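Local coordinates for annexin A8 (Homo sapiens, PDB 1W3W), which binds phospholipids in a calcium-dependent manner and acts as an anticoagulant by indirectly inhibiting the thromboplastin-specific complex, at residues 61-64 / 70-73; 93-98 / 125-130; 180-185 / 202-207; 227-232 / 250-255; 275-280 / 313-318. All blocks are in the same frame, centred on the assembly; numbering follows the deposited sequence.

Interaction 1 (61-64 / 70-73)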
# COMPACT_ATOMS: atom_id res chain seq x y z
N LYS A 61 -1.10 -25.16 3.51
CA LYS A 61 -1.88 -26.34 3.11
C LYS A 61 -1.30 -27.64 3.67
O LYS A 61 -2.04 -28.50 4.17
CB LYS A 61 -1.97 -26.43 1.59
CG LYS A 61 -2.95 -27.49 1.10
CD LYS A 61 -3.33 -27.30 -0.37
CE LYS A 61 -3.44 -28.63 -1.13
NZ LYS A 61 -4.73 -28.75 -1.89
N SER A 62 0.02 -27.77 3.60
CA SER A 62 0.71 -28.92 4.16
C SER A 62 0.54 -28.99 5.67
O SER A 62 0.38 -30.07 6.22
CB SER A 62 2.20 -28.89 3.81
OG SER A 62 2.91 -29.90 4.50
N PHE A 63 0.57 -27.84 6.34
CA PHE A 63 0.43 -27.76 7.78
C PHE A 63 -0.95 -28.27 8.21
O PHE A 63 -1.05 -28.99 9.19
CB PHE A 63 0.64 -26.32 8.25
CG PHE A 63 0.67 -26.15 9.74
CD1 PHE A 63 -0.51 -25.95 10.46
CD2 PHE A 63 1.88 -26.13 10.42
CE1 PHE A 63 -0.48 -25.76 11.84
CE2 PHE A 63 1.92 -25.94 11.80
CZ PHE A 63 0.74 -25.76 12.51
N LYS A 64 -2.00 -27.91 7.47
CA LYS A 64 -3.35 -28.31 7.81
C LYS A 64 -3.60 -29.80 7.53
O LYS A 64 -4.29 -30.48 8.30
CB LYS A 64 -4.38 -27.46 7.07
CG LYS A 64 -5.80 -27.54 7.68
CD LYS A 64 -6.82 -26.75 6.85
CE LYS A 64 -6.47 -25.26 6.74
NZ LYS A 64 -7.65 -24.37 6.47
N ASP A 70 -5.46 -24.89 11.10
CA ASP A 70 -5.11 -23.83 10.17
C ASP A 70 -3.87 -23.08 10.68
O ASP A 70 -3.78 -22.74 11.86
CB ASP A 70 -6.29 -22.88 10.01
CG ASP A 70 -6.03 -21.80 8.99
OD1 ASP A 70 -6.25 -22.05 7.79
OD2 ASP A 70 -5.57 -20.68 9.30
N LEU A 71 -2.90 -22.86 9.80
CA LEU A 71 -1.63 -22.25 10.18
C LEU A 71 -1.80 -20.81 10.66
O LEU A 71 -1.21 -20.43 11.66
CB LEU A 71 -0.63 -22.31 9.02
CG LEU A 71 0.73 -21.66 9.26
CD1 LEU A 71 1.39 -22.18 10.55
CD2 LEU A 71 1.67 -21.87 8.07
N THR A 72 -2.57 -20.03 9.92
CA THR A 72 -2.78 -18.64 10.23
C THR A 72 -3.47 -18.47 11.59
O THR A 72 -3.03 -17.67 12.41
CB THR A 72 -3.57 -17.96 9.12
OG1 THR A 72 -2.79 -17.96 7.92
CG2 THR A 72 -3.80 -16.48 9.41
N GLU A 73 -4.54 -19.24 11.82
CA GLU A 73 -5.25 -19.21 13.10
C GLU A 73 -4.34 -19.63 14.24
O GLU A 73 -4.44 -19.10 15.33
CB GLU A 73 -6.48 -20.13 13.08
CG GLU A 73 -7.66 -19.60 12.26
CD GLU A 73 -8.03 -18.15 12.57
OE1 GLU A 73 -8.16 -17.79 13.77
OE2 GLU A 73 -8.19 -17.35 11.61

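Interaction 2 (93-98 / 125-130)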
# COMPACT_ATOMS: atom_id res chain seq x y z
N PRO A 93 -2.55 -14.00 0.98
CA PRO A 93 -2.23 -13.86 -0.44
C PRO A 93 -2.35 -12.39 -0.85
O PRO A 93 -3.09 -11.62 -0.21
CB PRO A 93 -3.30 -14.71 -1.14
CG PRO A 93 -3.93 -15.55 -0.10
CD PRO A 93 -3.75 -14.84 1.21
N PRO A 94 -1.65 -11.99 -1.90
CA PRO A 94 -1.86 -10.66 -2.47
C PRO A 94 -3.34 -10.42 -2.83
O PRO A 94 -4.07 -11.37 -3.14
CB PRO A 94 -0.99 -10.67 -3.73
CG PRO A 94 -0.47 -12.01 -3.87
CD PRO A 94 -0.63 -12.76 -2.62
N TYR A 95 -3.77 -9.16 -2.74
CA TYR A 95 -5.13 -8.72 -3.05
C TYR A 95 -6.10 -9.01 -1.93
O TYR A 95 -6.83 -8.12 -1.50
CB TYR A 95 -5.64 -9.25 -4.42
CG TYR A 95 -4.58 -9.15 -5.49
CD1 TYR A 95 -3.82 -7.98 -5.62
CD2 TYR A 95 -4.29 -10.23 -6.32
CE1 TYR A 95 -2.82 -7.88 -6.57
CE2 TYR A 95 -3.28 -10.13 -7.27
CZ TYR A 95 -2.56 -8.96 -7.38
OH TYR A 95 -1.56 -8.87 -8.32
N ARG A 96 -6.10 -10.23 -1.43
CA ARG A 96 -6.79 -10.52 -0.19
C ARG A 96 -6.20 -9.76 0.97
O ARG A 96 -6.94 -9.32 1.85
CB ARG A 96 -6.78 -12.03 0.10
CG ARG A 96 -7.57 -12.81 -0.93
CD ARG A 96 -7.95 -14.22 -0.50
NE ARG A 96 -8.48 -14.24 0.86
CZ ARG A 96 -8.56 -15.32 1.63
NH1 ARG A 96 -8.17 -16.51 1.18
NH2 ARG A 96 -9.05 -15.21 2.86
N TYR A 97 -4.88 -9.54 0.96
CA TYR A 97 -4.23 -8.76 2.01
C TYR A 97 -4.75 -7.32 2.04
O TYR A 97 -5.15 -6.82 3.09
CB TYR A 97 -2.72 -8.74 1.82
CG TYR A 97 -2.00 -7.93 2.87
CD1 TYR A 97 -2.28 -8.11 4.23
CD2 TYR A 97 -1.04 -6.99 2.52
CE1 TYR A 97 -1.62 -7.37 5.19
CE2 TYR A 97 -0.37 -6.26 3.48
CZ TYR A 97 -0.67 -6.45 4.82
OH TYR A 97 -0.01 -5.71 5.78
N GLU A 98 -4.73 -6.66 0.89
CA GLU A 98 -5.22 -5.29 0.77
C GLU A 98 -6.70 -5.17 1.13
O GLU A 98 -7.12 -4.21 1.77
CB GLU A 98 -4.95 -4.72 -0.63
CG GLU A 98 -3.49 -4.38 -0.88
CD GLU A 98 -2.70 -5.51 -1.51
OE1 GLU A 98 -1.66 -5.22 -2.10
OE2 GLU A 98 -3.11 -6.69 -1.42
N LYS A 125 -5.36 -0.34 -11.99
CA LYS A 125 -6.74 -0.74 -12.22
C LYS A 125 -6.94 -2.24 -12.07
O LYS A 125 -7.90 -2.68 -11.45
CB LYS A 125 -7.20 -0.28 -13.62
CG LYS A 125 -8.55 -0.85 -14.03
CD LYS A 125 -9.74 -0.10 -13.44
CE LYS A 125 -9.95 -0.27 -11.90
NZ LYS A 125 -10.29 -1.66 -11.43
N ASN A 126 -6.04 -3.03 -12.65
CA ASN A 126 -6.17 -4.49 -12.63
C ASN A 126 -5.94 -5.05 -11.23
O ASN A 126 -6.60 -5.99 -10.83
CB ASN A 126 -5.19 -5.15 -13.61
CG ASN A 126 -5.32 -4.60 -15.03
OD1 ASN A 126 -4.32 -4.30 -15.67
ND2 ASN A 126 -6.54 -4.46 -15.52
N GLN A 127 -5.01 -4.47 -10.49
CA GLN A 127 -4.82 -4.82 -9.08
C GLN A 127 -6.09 -4.49 -8.27
O GLN A 127 -6.55 -5.31 -7.48
CB GLN A 127 -3.61 -4.10 -8.51
CG GLN A 127 -2.28 -4.66 -9.05
CD GLN A 127 -1.04 -3.92 -8.57
OE1 GLN A 127 0.04 -4.50 -8.51
NE2 GLN A 127 -1.20 -2.67 -8.24
N LEU A 128 -6.66 -3.32 -8.49
CA LEU A 128 -7.86 -2.92 -7.76
C LEU A 128 -9.04 -3.84 -8.08
O LEU A 128 -9.82 -4.16 -7.20
CB LEU A 128 -8.25 -1.47 -8.07
CG LEU A 128 -7.37 -0.40 -7.43
CD1 LEU A 128 -7.78 0.98 -7.95
CD2 LEU A 128 -7.44 -0.45 -5.92
N ARG A 129 -9.14 -4.31 -9.32
CA ARG A 129 -10.20 -5.23 -9.70
C ARG A 129 -10.11 -6.50 -8.87
O ARG A 129 -11.13 -7.00 -8.42
CB ARG A 129 -10.13 -5.59 -11.19
CG ARG A 129 -11.25 -6.56 -11.64
CD ARG A 129 -10.87 -7.55 -12.75
NE ARG A 129 -9.74 -7.09 -13.56
CZ ARG A 129 -9.80 -6.10 -14.44
NH1 ARG A 129 -10.93 -5.45 -14.68
NH2 ARG A 129 -8.70 -5.76 -15.11
N GLU A 130 -8.90 -6.99 -8.66
CA GLU A 130 -8.65 -8.18 -7.83
C GLU A 130 -8.94 -7.92 -6.37
O GLU A 130 -9.48 -8.77 -5.68
CB GLU A 130 -7.20 -8.66 -7.99
CG GLU A 130 -6.86 -9.17 -9.38
CD GLU A 130 -7.74 -10.33 -9.81
OE1 GLU A 130 -8.21 -10.32 -10.97
OE2 GLU A 130 -7.98 -11.24 -8.98

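Interaction 3 (180-185 / 202-207)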
# COMPACT_ATOMS: atom_id res chain seq x y z
N LEU A 180 -3.41 20.04 -22.97
CA LEU A 180 -3.41 21.49 -22.79
C LEU A 180 -4.72 21.99 -22.19
O LEU A 180 -4.70 22.84 -21.30
CB LEU A 180 -3.12 22.21 -24.12
CG LEU A 180 -2.94 23.73 -24.01
CD1 LEU A 180 -1.73 24.08 -23.14
CD2 LEU A 180 -2.80 24.39 -25.37
N GLN A 181 -5.84 21.45 -22.68
CA GLN A 181 -7.14 21.80 -22.12
C GLN A 181 -7.27 21.37 -20.65
O GLN A 181 -7.80 22.12 -19.83
CB GLN A 181 -8.28 21.19 -22.93
CG GLN A 181 -9.65 21.79 -22.58
CD GLN A 181 -9.68 23.34 -22.71
OE1 GLN A 181 -9.38 23.88 -23.77
NE2 GLN A 181 -10.04 24.04 -21.61
N ASP A 182 -6.80 20.18 -20.32
CA ASP A 182 -6.78 19.73 -18.94
C ASP A 182 -5.96 20.67 -18.06
O ASP A 182 -6.40 21.02 -16.98
CB ASP A 182 -6.24 18.30 -18.84
CG ASP A 182 -7.26 17.27 -19.23
OD1 ASP A 182 -6.86 16.09 -19.35
OD2 ASP A 182 -8.47 17.53 -19.45
N ALA A 183 -4.79 21.09 -18.53
CA ALA A 183 -3.94 21.99 -17.76
C ALA A 183 -4.58 23.38 -17.61
O ALA A 183 -4.54 23.99 -16.54
CB ALA A 183 -2.60 22.11 -18.41
N GLN A 184 -5.20 23.86 -18.68
CA GLN A 184 -5.95 25.10 -18.64
C GLN A 184 -7.11 25.00 -17.65
O GLN A 184 -7.34 25.94 -16.90
CB GLN A 184 -6.48 25.44 -20.05
CG GLN A 184 -7.04 26.85 -20.19
CD GLN A 184 -5.96 27.92 -20.00
OE1 GLN A 184 -6.06 28.77 -19.11
NE2 GLN A 184 -4.93 27.88 -20.85
N ASP A 185 -7.81 23.88 -17.62
CA ASP A 185 -8.94 23.69 -16.70
C ASP A 185 -8.50 23.62 -15.24
O ASP A 185 -9.21 24.09 -14.37
CB ASP A 185 -9.72 22.42 -17.01
CG ASP A 185 -10.53 22.52 -18.28
OD1 ASP A 185 -11.04 21.47 -18.72
OD2 ASP A 185 -10.68 23.59 -18.92
N ILE A 202 -10.48 16.62 -9.34
CA ILE A 202 -10.73 15.21 -9.05
C ILE A 202 -10.90 14.40 -10.33
O ILE A 202 -10.31 13.34 -10.49
CB ILE A 202 -11.96 15.03 -8.11
CG1 ILE A 202 -11.61 15.53 -6.71
CG2 ILE A 202 -12.41 13.57 -8.06
CD1 ILE A 202 -12.83 15.67 -5.79
N THR A 203 -11.70 14.93 -11.24
CA THR A 203 -12.00 14.24 -12.49
C THR A 203 -10.77 14.02 -13.35
O THR A 203 -10.56 12.93 -13.86
CB THR A 203 -13.06 15.03 -13.30
OG1 THR A 203 -14.27 15.11 -12.54
CG2 THR A 203 -13.47 14.26 -14.55
N ILE A 204 -9.97 15.05 -13.52
CA ILE A 204 -8.77 14.94 -14.33
C ILE A 204 -7.73 14.02 -13.66
O ILE A 204 -7.16 13.14 -14.32
CB ILE A 204 -8.20 16.35 -14.62
CG1 ILE A 204 -9.11 17.07 -15.63
CG2 ILE A 204 -6.77 16.29 -15.14
CD1 ILE A 204 -8.98 18.58 -15.62
N LEU A 205 -7.50 14.21 -12.37
CA LEU A 205 -6.53 13.39 -11.63
C LEU A 205 -6.94 11.90 -11.58
O LEU A 205 -6.09 11.04 -11.58
CB LEU A 205 -6.31 13.94 -10.20
CG LEU A 205 -5.04 14.74 -9.87
CD1 LEU A 205 -4.44 15.54 -11.02
CD2 LEU A 205 -5.33 15.65 -8.68
N CYS A 206 -8.24 11.61 -11.59
CA CYS A 206 -8.70 10.22 -11.43
C CYS A 206 -9.06 9.48 -12.73
O CYS A 206 -8.90 8.27 -12.79
CB CYS A 206 -9.83 10.13 -10.37
SG CYS A 206 -11.44 10.88 -10.74
N THR A 207 -9.46 10.19 -13.79
CA THR A 207 -9.85 9.52 -15.06
C THR A 207 -8.77 9.48 -16.15
O THR A 207 -8.87 8.68 -17.07
CB THR A 207 -11.14 10.15 -15.65
OG1 THR A 207 -10.91 11.52 -15.98
CG2 THR A 207 -12.25 10.18 -14.61

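Interaction 4 (227-232 / 250-255)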
# COMPACT_ATOMS: atom_id res chain seq x y z
N SER A 227 4.12 24.68 -9.58
CA SER A 227 4.03 23.23 -9.68
C SER A 227 2.62 22.78 -9.28
O SER A 227 1.95 23.44 -8.50
CB SER A 227 5.08 22.57 -8.78
OG SER A 227 4.79 22.80 -7.41
N ILE A 228 2.20 21.64 -9.79
CA ILE A 228 0.88 21.10 -9.42
C ILE A 228 0.79 20.77 -7.92
O ILE A 228 -0.24 20.98 -7.31
CB ILE A 228 0.50 19.88 -10.33
CG1 ILE A 228 -0.99 19.55 -10.22
CG2 ILE A 228 1.29 18.65 -9.99
CD1 ILE A 228 -1.87 20.59 -10.82
N GLU A 229 1.89 20.29 -7.34
CA GLU A 229 1.92 20.01 -5.91
C GLU A 229 1.68 21.26 -5.03
O GLU A 229 0.86 21.23 -4.11
CB GLU A 229 3.21 19.25 -5.49
CG GLU A 229 4.48 19.51 -6.28
CD GLU A 229 4.65 18.64 -7.53
OE1 GLU A 229 4.45 19.18 -8.64
OE2 GLU A 229 5.00 17.43 -7.42
N ASP A 230 2.36 22.36 -5.35
CA ASP A 230 2.19 23.61 -4.62
C ASP A 230 0.79 24.18 -4.80
O ASP A 230 0.24 24.76 -3.88
CB ASP A 230 3.25 24.64 -5.03
CG ASP A 230 4.61 24.34 -4.43
OD1 ASP A 230 5.60 24.95 -4.86
OD2 ASP A 230 4.77 23.49 -3.53
N SER A 231 0.19 23.98 -5.97
CA SER A 231 -1.19 24.42 -6.21
C SER A 231 -2.14 23.63 -5.34
O SER A 231 -2.96 24.21 -4.67
CB SER A 231 -1.57 24.28 -7.67
OG SER A 231 -0.82 25.20 -8.44
N ILE A 232 -2.01 22.31 -5.33
CA ILE A 232 -2.81 21.47 -4.44
C ILE A 232 -2.62 21.86 -2.97
O ILE A 232 -3.59 21.92 -2.22
CB ILE A 232 -2.47 19.96 -4.67
CG1 ILE A 232 -2.97 19.53 -6.05
CG2 ILE A 232 -3.11 19.09 -3.60
CD1 ILE A 232 -2.34 18.28 -6.56
N CYS A 250 2.31 9.13 -6.96
CA CYS A 250 2.25 7.79 -7.56
C CYS A 250 2.39 7.83 -9.09
O CYS A 250 2.91 6.91 -9.70
CB CYS A 250 0.96 7.08 -7.16
SG CYS A 250 0.97 6.53 -5.44
N THR A 251 1.94 8.92 -9.68
CA THR A 251 2.04 9.12 -11.12
C THR A 251 3.48 9.38 -11.54
O THR A 251 3.94 8.86 -12.54
CB THR A 251 1.15 10.31 -11.53
OG1 THR A 251 -0.22 9.97 -11.32
CG2 THR A 251 1.25 10.61 -13.02
N GLN A 252 4.17 10.20 -10.77
CA GLN A 252 5.55 10.60 -11.06
C GLN A 252 6.56 9.47 -10.83
O GLN A 252 7.38 9.18 -11.69
CB GLN A 252 5.93 11.80 -10.18
CG GLN A 252 5.14 13.03 -10.55
CD GLN A 252 5.34 14.18 -9.59
OE1 GLN A 252 5.19 15.34 -9.98
NE2 GLN A 252 5.65 13.88 -8.33
N ASN A 253 6.48 8.82 -9.68
CA ASN A 253 7.33 7.68 -9.38
C ASN A 253 6.77 6.91 -8.20
O ASN A 253 6.85 7.34 -7.07
CB ASN A 253 8.78 8.12 -9.08
CG ASN A 253 9.77 6.96 -9.13
OD1 ASN A 253 9.57 5.92 -8.50
ND2 ASN A 253 10.85 7.13 -9.90
N LEU A 254 6.20 5.76 -8.50
CA LEU A 254 5.58 4.90 -7.50
C LEU A 254 6.56 4.41 -6.43
O LEU A 254 6.23 4.34 -5.25
CB LEU A 254 4.98 3.71 -8.23
CG LEU A 254 4.02 2.82 -7.48
CD1 LEU A 254 2.89 3.63 -6.87
CD2 LEU A 254 3.51 1.77 -8.47
N HIS A 255 7.77 4.05 -6.84
CA HIS A 255 8.76 3.49 -5.93
C HIS A 255 9.20 4.54 -4.92
O HIS A 255 9.37 4.25 -3.74
CB HIS A 255 9.98 2.98 -6.72
CG HIS A 255 9.62 2.17 -7.92
ND1 HIS A 255 8.87 1.01 -7.84
CD2 HIS A 255 9.86 2.37 -9.24
CE1 HIS A 255 8.68 0.52 -9.05
NE2 HIS A 255 9.28 1.33 -9.92

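Interaction 5 (275-280 / 313-318)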
# COMPACT_ATOMS: atom_id res chain seq x y z
N THR A 275 1.41 0.98 8.96
CA THR A 275 1.91 1.48 7.68
C THR A 275 3.25 0.88 7.28
O THR A 275 3.47 0.57 6.10
CB THR A 275 2.02 3.01 7.76
OG1 THR A 275 0.71 3.54 7.92
CG2 THR A 275 2.49 3.61 6.45
N LEU A 276 4.13 0.73 8.25
CA LEU A 276 5.41 0.05 8.04
C LEU A 276 5.20 -1.40 7.58
O LEU A 276 5.76 -1.84 6.58
CB LEU A 276 6.21 0.09 9.34
CG LEU A 276 7.64 -0.45 9.39
CD1 LEU A 276 8.56 0.25 8.40
CD2 LEU A 276 8.16 -0.27 10.81
N ILE A 277 4.38 -2.14 8.31
CA ILE A 277 4.10 -3.54 7.99
C ILE A 277 3.50 -3.67 6.60
O ILE A 277 3.98 -4.45 5.78
CB ILE A 277 3.18 -4.15 9.07
CG1 ILE A 277 3.97 -4.37 10.37
CG2 ILE A 277 2.53 -5.43 8.55
CD1 ILE A 277 3.12 -4.64 11.60
N ARG A 278 2.44 -2.91 6.34
CA ARG A 278 1.67 -3.06 5.11
C ARG A 278 2.50 -2.79 3.86
O ARG A 278 2.42 -3.51 2.87
CB ARG A 278 0.45 -2.13 5.13
CG ARG A 278 -0.48 -2.29 3.94
CD ARG A 278 -1.74 -1.41 4.03
NE ARG A 278 -1.36 -0.02 4.27
CZ ARG A 278 -1.46 0.62 5.44
NH1 ARG A 278 -1.93 0.04 6.52
NH2 ARG A 278 -1.05 1.87 5.52
N ASN A 279 3.31 -1.74 3.91
CA ASN A 279 4.11 -1.38 2.76
C ASN A 279 5.28 -2.31 2.51
O ASN A 279 5.56 -2.64 1.36
CB ASN A 279 4.52 0.09 2.87
CG ASN A 279 3.36 1.00 2.60
OD1 ASN A 279 2.72 1.52 3.52
ND2 ASN A 279 3.03 1.15 1.35
N ILE A 280 5.94 -2.77 3.58
CA ILE A 280 7.02 -3.73 3.42
C ILE A 280 6.47 -5.07 2.92
O ILE A 280 7.01 -5.65 1.99
CB ILE A 280 7.84 -3.90 4.73
CG1 ILE A 280 8.74 -2.67 4.89
CG2 ILE A 280 8.68 -5.17 4.69
CD1 ILE A 280 9.62 -2.69 6.09
N GLY A 313 13.09 -6.22 19.17
CA GLY A 313 12.67 -7.58 19.44
C GLY A 313 12.54 -8.46 18.20
O GLY A 313 13.20 -8.25 17.18
N ASP A 314 11.66 -9.44 18.31
CA ASP A 314 11.38 -10.36 17.21
C ASP A 314 10.75 -9.64 16.00
O ASP A 314 10.99 -10.01 14.87
CB ASP A 314 10.49 -11.48 17.70
CG ASP A 314 11.18 -12.37 18.72
OD1 ASP A 314 12.34 -12.76 18.50
OD2 ASP A 314 10.63 -12.71 19.77
N TYR A 315 9.94 -8.62 16.27
CA TYR A 315 9.35 -7.78 15.24
C TYR A 315 10.44 -7.16 14.37
O TYR A 315 10.43 -7.31 13.16
CB TYR A 315 8.52 -6.71 15.93
CG TYR A 315 7.91 -5.65 15.07
CD1 TYR A 315 7.16 -5.96 13.94
CD2 TYR A 315 8.01 -4.31 15.45
CE1 TYR A 315 6.58 -4.96 13.17
CE2 TYR A 315 7.43 -3.32 14.71
CZ TYR A 315 6.72 -3.64 13.57
OH TYR A 315 6.13 -2.61 12.87
N LYS A 316 11.39 -6.48 15.01
CA LYS A 316 12.53 -5.91 14.31
C LYS A 316 13.29 -6.93 13.48
O LYS A 316 13.62 -6.67 12.33
CB LYS A 316 13.51 -5.29 15.31
CG LYS A 316 14.69 -4.60 14.68
CD LYS A 316 15.98 -5.03 15.32
CE LYS A 316 16.06 -4.57 16.76
NZ LYS A 316 17.46 -4.64 17.27
N ASN A 317 13.57 -8.09 14.06
CA ASN A 317 14.39 -9.07 13.38
C ASN A 317 13.67 -9.67 12.18
O ASN A 317 14.30 -9.95 11.17
CB ASN A 317 14.87 -10.14 14.34
CG ASN A 317 15.92 -9.61 15.31
OD1 ASN A 317 16.72 -8.73 14.96
ND2 ASN A 317 15.91 -10.13 16.53
N ALA A 318 12.36 -9.82 12.29
CA ALA A 318 11.55 -10.28 11.18
C ALA A 318 11.53 -9.23 10.07
O ALA A 318 11.64 -9.57 8.90
CB ALA A 318 10.13 -10.60 11.65

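Interaction 1 (61-64 / 70-73)
Lys64 and Asp70 bring their CA atoms to 5.4 Å, and Phe63 and Leu71 follow at 6.4 Å, where helix 53-67 ends and the chain turns into helix 71-78. The corner between these two consecutive helices lies in the first predicted annexin repeat. Asp70 is the N-cap of the second helix. Two kinds of contact close the corner, one apolar and one ionic.

The apolar contact is between Phe63 and Leu71. Their side chains meet at roughly a right angle. Leu71 CD1 sits over the centre of the Phe63 ring, 3.9 Å from the centroid and only 6° off the normal, a CH-pi contact. Leu71 CB lies against CD1 of the same ring. Helix 24-34 covers this pair, with Ala27 and Tyr31 against Phe63 and Leu30 against Leu71. Phe67 meets the Phe63 ring edge-to-face.

The ionic contact is nearer the surface. Lys64 turns CG away from its backbone N (chi1 -163°), and the chain then bends at chi3, which carries the ammonium group round to Asp70. Lys64 NZ is 3.0 Å from Asp70 OD1 and takes the anti lone pair of that oxygen. The two carboxylate oxygens thus have separate tasks. While OD1 holds the lysine, Asp70 OD2 accepts the capping bond from Glu73 N at 3.1 Å, nearly straight at 166° and again on an anti lone pair.

Interaction 2 (93-98 / 125-130)
Tyr95 lays one face of its ring against the CB of Glu130. CB is 4.0 Å from the ring centroid and 26° off the normal, a CH-pi contact displaced toward the rim. Tyr95 CG and CD2 both lie 3.7 Å from Glu130 CB. Glu130 then bends at chi2, and its carboxylate plane stands 61° from the ring. So it is the aliphatic base of the glutamate that does the touching. Gln127 adds a looser contact, its CG 4.1 Å from Tyr95 CE1, with its chain crossing the tyrosine at about a right angle.

The next shell fixes the ring. Pro94 CB lies over the opposite face, so the ring is held between the proline and the helix that bears Glu130. Tyr95 is the N-cap of helix 96-107. Its N donates to Glu98 OE2 at 2.9 Å. Glu98, the third residue of the helix, thus accepts from the N-cap residue's own N. Glu98 is steadied in turn by a salt bridge from OE1 to Arg123.

The contact is a surface one in the second predicted annexin repeat, and it joins the start of helix 96-107 to the first turns of helix 125-139. Ile131 of the latter also touches Tyr95. Tyr97 and Glu98 also touch helix 273-283, and Pro93 and Pro94 rest on helix 53-67.

Interaction 3 (180-185 / 202-207)
Ile204 turns CG1 opposite its carbonyl carbon (chi1 -72°) and stretches on to CD1, which carries the methyl across to helix 176-191. Asp182 has a similar first torsion (chi1 -78°), and the two side chains slide past each other in opposite directions. Ile204 CD1 arrives 3.8 Å from the backbone Asp182 O, and Ile204 CG1 lies 3.9 Å from Asp182 OD2. One turn on, the CB of Asp185 adds a contact to the same methyl. One isoleucine thus carries the whole contact, by van der Waals touch alone.

The carboxylate of Asp182 finds its polar partners elsewhere. OD1 makes a salt bridge with Arg208 and a hydrogen bond with His212. Asp185 OD2 is held within its own helix by Gln181 NE2 at 2.8 Å, which meets it from above the carboxylate plane. On the other helix, Thr207 OG1 bonds back to Thr203 O at 2.6 Å.

The contact is buried and joins helices 176-191 and 198-207; both segments lie in the third predicted annexin repeat. Helix 210-224 packs on Leu180, Asp182 and Ala183. Ile202 meets helices 153-163 and 238-252, and a disulfide from Cys206 to Cys161 ties helix 198-207 to helix 153-163.

Interaction 4 (227-232 / 250-255)
Glu229 and Gln252 meet at their polar ends, reaching toward each other from opposite directions, from helix 228-235 and the end of helix 238-252. This is a narrow surface contact. Segment 227-232 lies in the third predicted annexin repeat, and segment 250-255 leads into the fourth. The CA atoms of Glu229 and Gln252 are 11.3 Å apart, so the long side chains alone bridge the distance. Gln252 is extended beyond CG. Glu229 has a first torsion of 31°, well off a staggered position, and bends again at chi2.

The polar pair is the whole of the direct contact. Carboxylate and amide are nearly coplanar, 17° apart. Glu229 OE2 lies 3.3 Å from the atom modelled as Gln252 OE1, in an amide that is probably built the wrong way round. In place of Glu229, an alanine takes the carboxylate away, and the Gln252 amide would probably be left without a facing partner and free to turn.

Capping bonds shape both segments. Ser227 is the N-cap of helix 228-235, and its OG accepts from Asp230 N at 3.2 Å and 160°. Asn253 parts helix 238-252 from helix 254-266 and caps the latter through OD1 to Ser256 N.

Apolar packing joins the same helices. Buried Ile228 and Ile232 also pack on helix 238-252, both against Val248, and Ile228 touches Phe217 and Tyr220.

The chemistry implies a light link: two long polar side chains meet at the surface over a small area.

Interaction 5 (275-280 / 313-318)
Tyr315 OH is hydrogen-bonded to Asp273 OD1 and lies against two aliphatic side chains of helix 273-283. Leu276 CD2 and Ile277 CG1 each come to 3.7 Å from this Tyr315 oxygen. The tyrosine ring runs across from helix 313-323 to get there. Its CG is anti to the backbone N (chi1 175°), which sends the ring across the 9.9 Å between the CA atoms of Tyr315 and Ile277.

The Ile277 and Tyr315 side chains cross at a slant; CG1 lies at the ring edge, in its plane, and Ile277 CD1 is 3.8 Å from Tyr315 CE1. A serine in place of Ile277 would leave the CE1 edge of Tyr315 without its aliphatic neighbour and is likely to open a gap there. Ala89 of helix 81-91 touches the isoleucine as well, and Lys82 touches the tyrosine.

The three touching residues are buried, in the fourth predicted annexin repeat. The side chain of Leu276 is about 4 Å from that of Met266, a calcium ligand, and about 9 Å from the calcium ion itself. In chemical terms, two aliphatic side chains flank the hydroxyl, whose polar bond goes to Asp273, and the contacts of Leu276 and Ile277 with Tyr315 are van der Waals ones.

In the fold
Interactions 1, 2, 3 and 5 each join helices or helix ends within one predicted annexin repeat, the first, second, third and fourth in turn. Interaction 4 spans the passage from the third repeat to the fourth. The outer pair, interactions 1 and 3, have centres about 49 Å apart on opposite sides of the chain's centre. Interactions 3 and 4 are neighbours, with centres about 14 Å apart. Interactions 2 and 5 touch each other: Tyr97 OH is 3.2 Å from Arg278 CA, so the second and fourth repeats meet there. Interaction 5 is the one beside the calcium site of Met266, Gly268, Gly270 and Asp310; the others lie away from it.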